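Local coordinates for protein aromatic amino acid beta-eliminating lyase/threonine aldolase (Exiguobacterium sibiricum, PDB 3LWS) that belongs to the beta-eliminating lyase family of the PLP-dependent aminotransferase clan and carries a pyridoxal-phosphate-modified lysine, at residues V77-W82 with R89-H94. Numbering follows the deposited sequence.
Sequences VALRIW and RTVAYH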
loop_
_atom_site.group_PDB
_atom_site.type_symbol
_atom_site.label_atom_id
_atom_site.label_comp_id
_atom_site.label_asym_id
_atom_site.label_seq_id
_atom_site.Cartn_x
_atom_site.Cartn_y
_atom_site.Cartn_z
ATOM N N VAL A 77 13.977 -1.056 0.433
ATOM C CA VAL A 77 14.348 -0.387 1.678
ATOM C C VAL A 77 15.481 -1.100 2.427
ATOM O O VAL A 77 16.405 -0.451 2.931
ATOM C CB VAL A 77 13.159 -0.216 2.602
ATOM C CG1 VAL A 77 13.672 0.227 4.034
ATOM C CG2 VAL A 77 12.202 0.772 2.008
ATOM N N ALA A 78 15.411 -2.424 2.495
ATOM C CA ALA A 78 16.437 -3.220 3.211
ATOM C C ALA A 78 17.817 -2.952 2.613
ATOM O O ALA A 78 18.770 -2.614 3.342
ATOM C CB ALA A 78 16.133 -4.714 3.145
ATOM N N LEU A 79 17.897 -3.098 1.292
ATOM C CA LEU A 79 19.172 -2.951 0.560
ATOM C C LEU A 79 19.762 -1.545 0.735
ATOM O O LEU A 79 20.971 -1.388 1.007
ATOM C CB LEU A 79 19.015 -3.300 -0.926
ATOM C CG LEU A 79 18.767 -4.775 -1.301
ATOM C CD1 LEU A 79 18.874 -4.993 -2.774
ATOM C CD2 LEU A 79 19.727 -5.661 -0.645
ATOM N N ARG A 80 18.895 -0.530 0.630
ATOM C CA ARG A 80 19.298 0.858 0.860
ATOM C C ARG A 80 19.843 1.080 2.271
ATOM O O ARG A 80 20.864 1.761 2.438
ATOM C CB ARG A 80 18.142 1.811 0.572
ATOM C CG ARG A 80 18.421 3.324 0.832
ATOM C CD ARG A 80 19.675 3.821 0.123
ATOM N NE ARG A 80 20.002 5.176 0.536
ATOM C CZ ARG A 80 19.551 6.274 -0.064
ATOM N NH1 ARG A 80 18.727 6.206 -1.097
ATOM N NH2 ARG A 80 19.903 7.463 0.404
ATOM N N ILE A 81 19.183 0.517 3.277
ATOM C CA ILE A 81 19.661 0.677 4.652
ATOM C C ILE A 81 21.055 0.084 4.774
ATOM O O ILE A 81 21.963 0.766 5.200
ATOM C CB ILE A 81 18.715 0.098 5.680
ATOM C CG1 ILE A 81 17.399 0.883 5.634
ATOM C CG2 ILE A 81 19.320 0.189 7.129
ATOM C CD1 ILE A 81 16.185 0.091 6.127
ATOM N N TRP A 82 21.237 -1.151 4.342
ATOM C CA TRP A 82 22.556 -1.769 4.377
ATOM C C TRP A 82 23.585 -1.038 3.510
ATOM O O TRP A 82 24.707 -0.881 3.931
ATOM C CB TRP A 82 22.537 -3.251 4.004
ATOM C CG TRP A 82 21.679 -4.137 4.902
ATOM C CD1 TRP A 82 20.743 -5.042 4.474
ATOM C CD2 TRP A 82 21.679 -4.221 6.350
ATOM N NE1 TRP A 82 20.172 -5.676 5.544
ATOM C CE2 TRP A 82 20.741 -5.212 6.706
ATOM C CE3 TRP A 82 22.407 -3.586 7.375
ATOM C CZ2 TRP A 82 20.463 -5.536 8.044
ATOM C CZ3 TRP A 82 22.143 -3.926 8.693
ATOM C CH2 TRP A 82 21.170 -4.885 9.014
ATOM N N ARG A 89 27.653 1.289 -2.375
ATOM C CA ARG A 89 26.490 1.387 -3.254
ATOM C C ARG A 89 26.295 0.196 -4.194
ATOM O O ARG A 89 25.583 0.315 -5.177
ATOM C CB ARG A 89 26.565 2.668 -4.051
ATOM C CG ARG A 89 26.458 3.892 -3.143
ATOM C CD ARG A 89 26.495 5.147 -3.908
ATOM N NE ARG A 89 25.953 6.226 -3.104
ATOM C CZ ARG A 89 25.568 7.390 -3.591
ATOM N NH1 ARG A 89 25.708 7.641 -4.876
ATOM N NH2 ARG A 89 25.056 8.314 -2.795
ATOM N N THR A 90 26.908 -0.936 -3.904
ATOM C CA THR A 90 26.765 -2.107 -4.769
ATOM C C THR A 90 26.168 -3.266 -3.976
ATOM O O THR A 90 26.588 -3.538 -2.860
ATOM C CB THR A 90 28.112 -2.525 -5.409
ATOM O OG1 THR A 90 28.584 -1.459 -6.244
ATOM C CG2 THR A 90 27.951 -3.804 -6.252
ATOM N N VAL A 91 25.185 -3.938 -4.569
ATOM C CA VAL A 91 24.566 -5.124 -3.976
ATOM C C VAL A 91 24.688 -6.271 -4.987
ATOM O O VAL A 91 24.860 -6.035 -6.184
ATOM C CB VAL A 91 23.098 -4.854 -3.576
ATOM C CG1 VAL A 91 23.007 -3.661 -2.594
ATOM C CG2 VAL A 91 22.235 -4.633 -4.801
ATOM N N ALA A 92 24.659 -7.497 -4.508
ATOM C CA ALA A 92 24.704 -8.634 -5.380
ATOM C C ALA A 92 23.549 -9.626 -5.117
ATOM O O ALA A 92 23.076 -9.827 -3.973
ATOM C CB ALA A 92 26.076 -9.323 -5.294
ATOM N N TYR A 93 23.100 -10.241 -6.197
ATOM C CA TYR A 93 22.056 -11.246 -6.151
ATOM C C TYR A 93 21.989 -12.032 -7.468
ATOM O O TYR A 93 22.756 -11.761 -8.399
ATOM C CB TYR A 93 20.687 -10.615 -5.802
ATOM C CG TYR A 93 20.254 -9.371 -6.567
ATOM C CD1 TYR A 93 20.266 -9.338 -7.939
ATOM C CD2 TYR A 93 19.765 -8.256 -5.895
ATOM C CE1 TYR A 93 19.846 -8.202 -8.654
ATOM C CE2 TYR A 93 19.296 -7.129 -6.614
ATOM C CZ TYR A 93 19.368 -7.134 -8.000
ATOM O OH TYR A 93 18.951 -6.075 -8.741
ATOM N N HIS A 94 21.117 -13.039 -7.506
ATOM C CA HIS A 94 20.871 -13.853 -8.721
ATOM C C HIS A 94 20.371 -12.965 -9.896
ATOM O O HIS A 94 19.624 -12.022 -9.658
ATOM C CB HIS A 94 19.829 -14.949 -8.381
ATOM C CG HIS A 94 19.698 -16.021 -9.424
ATOM N ND1 HIS A 94 18.849 -15.918 -10.513
ATOM C CD2 HIS A 94 20.339 -17.206 -9.553
ATOM C CE1 HIS A 94 18.985 -16.995 -11.267
ATOM N NE2 HIS A 94 19.871 -17.799 -10.701
#
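Leu79 of helix 71-86 extends toward Val91 and Tyr93 of strand 90-93, and a single methyl, CD1, makes both contacts. Its closer partner is Val91, with Leu79 CD1 3.9 Å from Val91 CG2, an ordinary van der Waals separation. The Tyr93 contact is looser: Leu79 CD1 lies 4.4 Å from Tyr93 CE2, near the plane of the ring and at its edge, so the methyl does not cover the aromatic face. No hydrogen bond joins the two segments; the contact is purely apolar, and its 115 Å² of buried surface, both sides summed, makes it small.

The backbone geometry is consistent with so small a contact. The nearest CA atoms, those of Leu79 and Val91, are 7.4 Å apart, and each of these residues directs its CB toward the other segment. Leu79 has CG opposite its carbonyl carbon (chi1 -70°), and its second torsion, -170°, carries CD1 outward to the strand. Val91 and Tyr93, two positions apart, present their side chains on the same strand face, whereas the CB of Ala92 between them points away. The polar end of Tyr93 is engaged elsewhere, its OH hydrogen-bonded to Glu100.

Cys138 of strand 138-142 touches both Leu79 and Val91, extending the apolar layer beyond the pair. Helix 71-86 thus packs on one face of the mixed sheet that forms the core of this large PLP-dependent domain, while Ala78 and Ile81, elsewhere round the same helix, touch Phe222 of helix 220-232. Strand 90-93, which follows the helix after a short connection, runs parallel to both of its sheet neighbours, strand 138-142 and strand 114-117, the latter outermost within this chain.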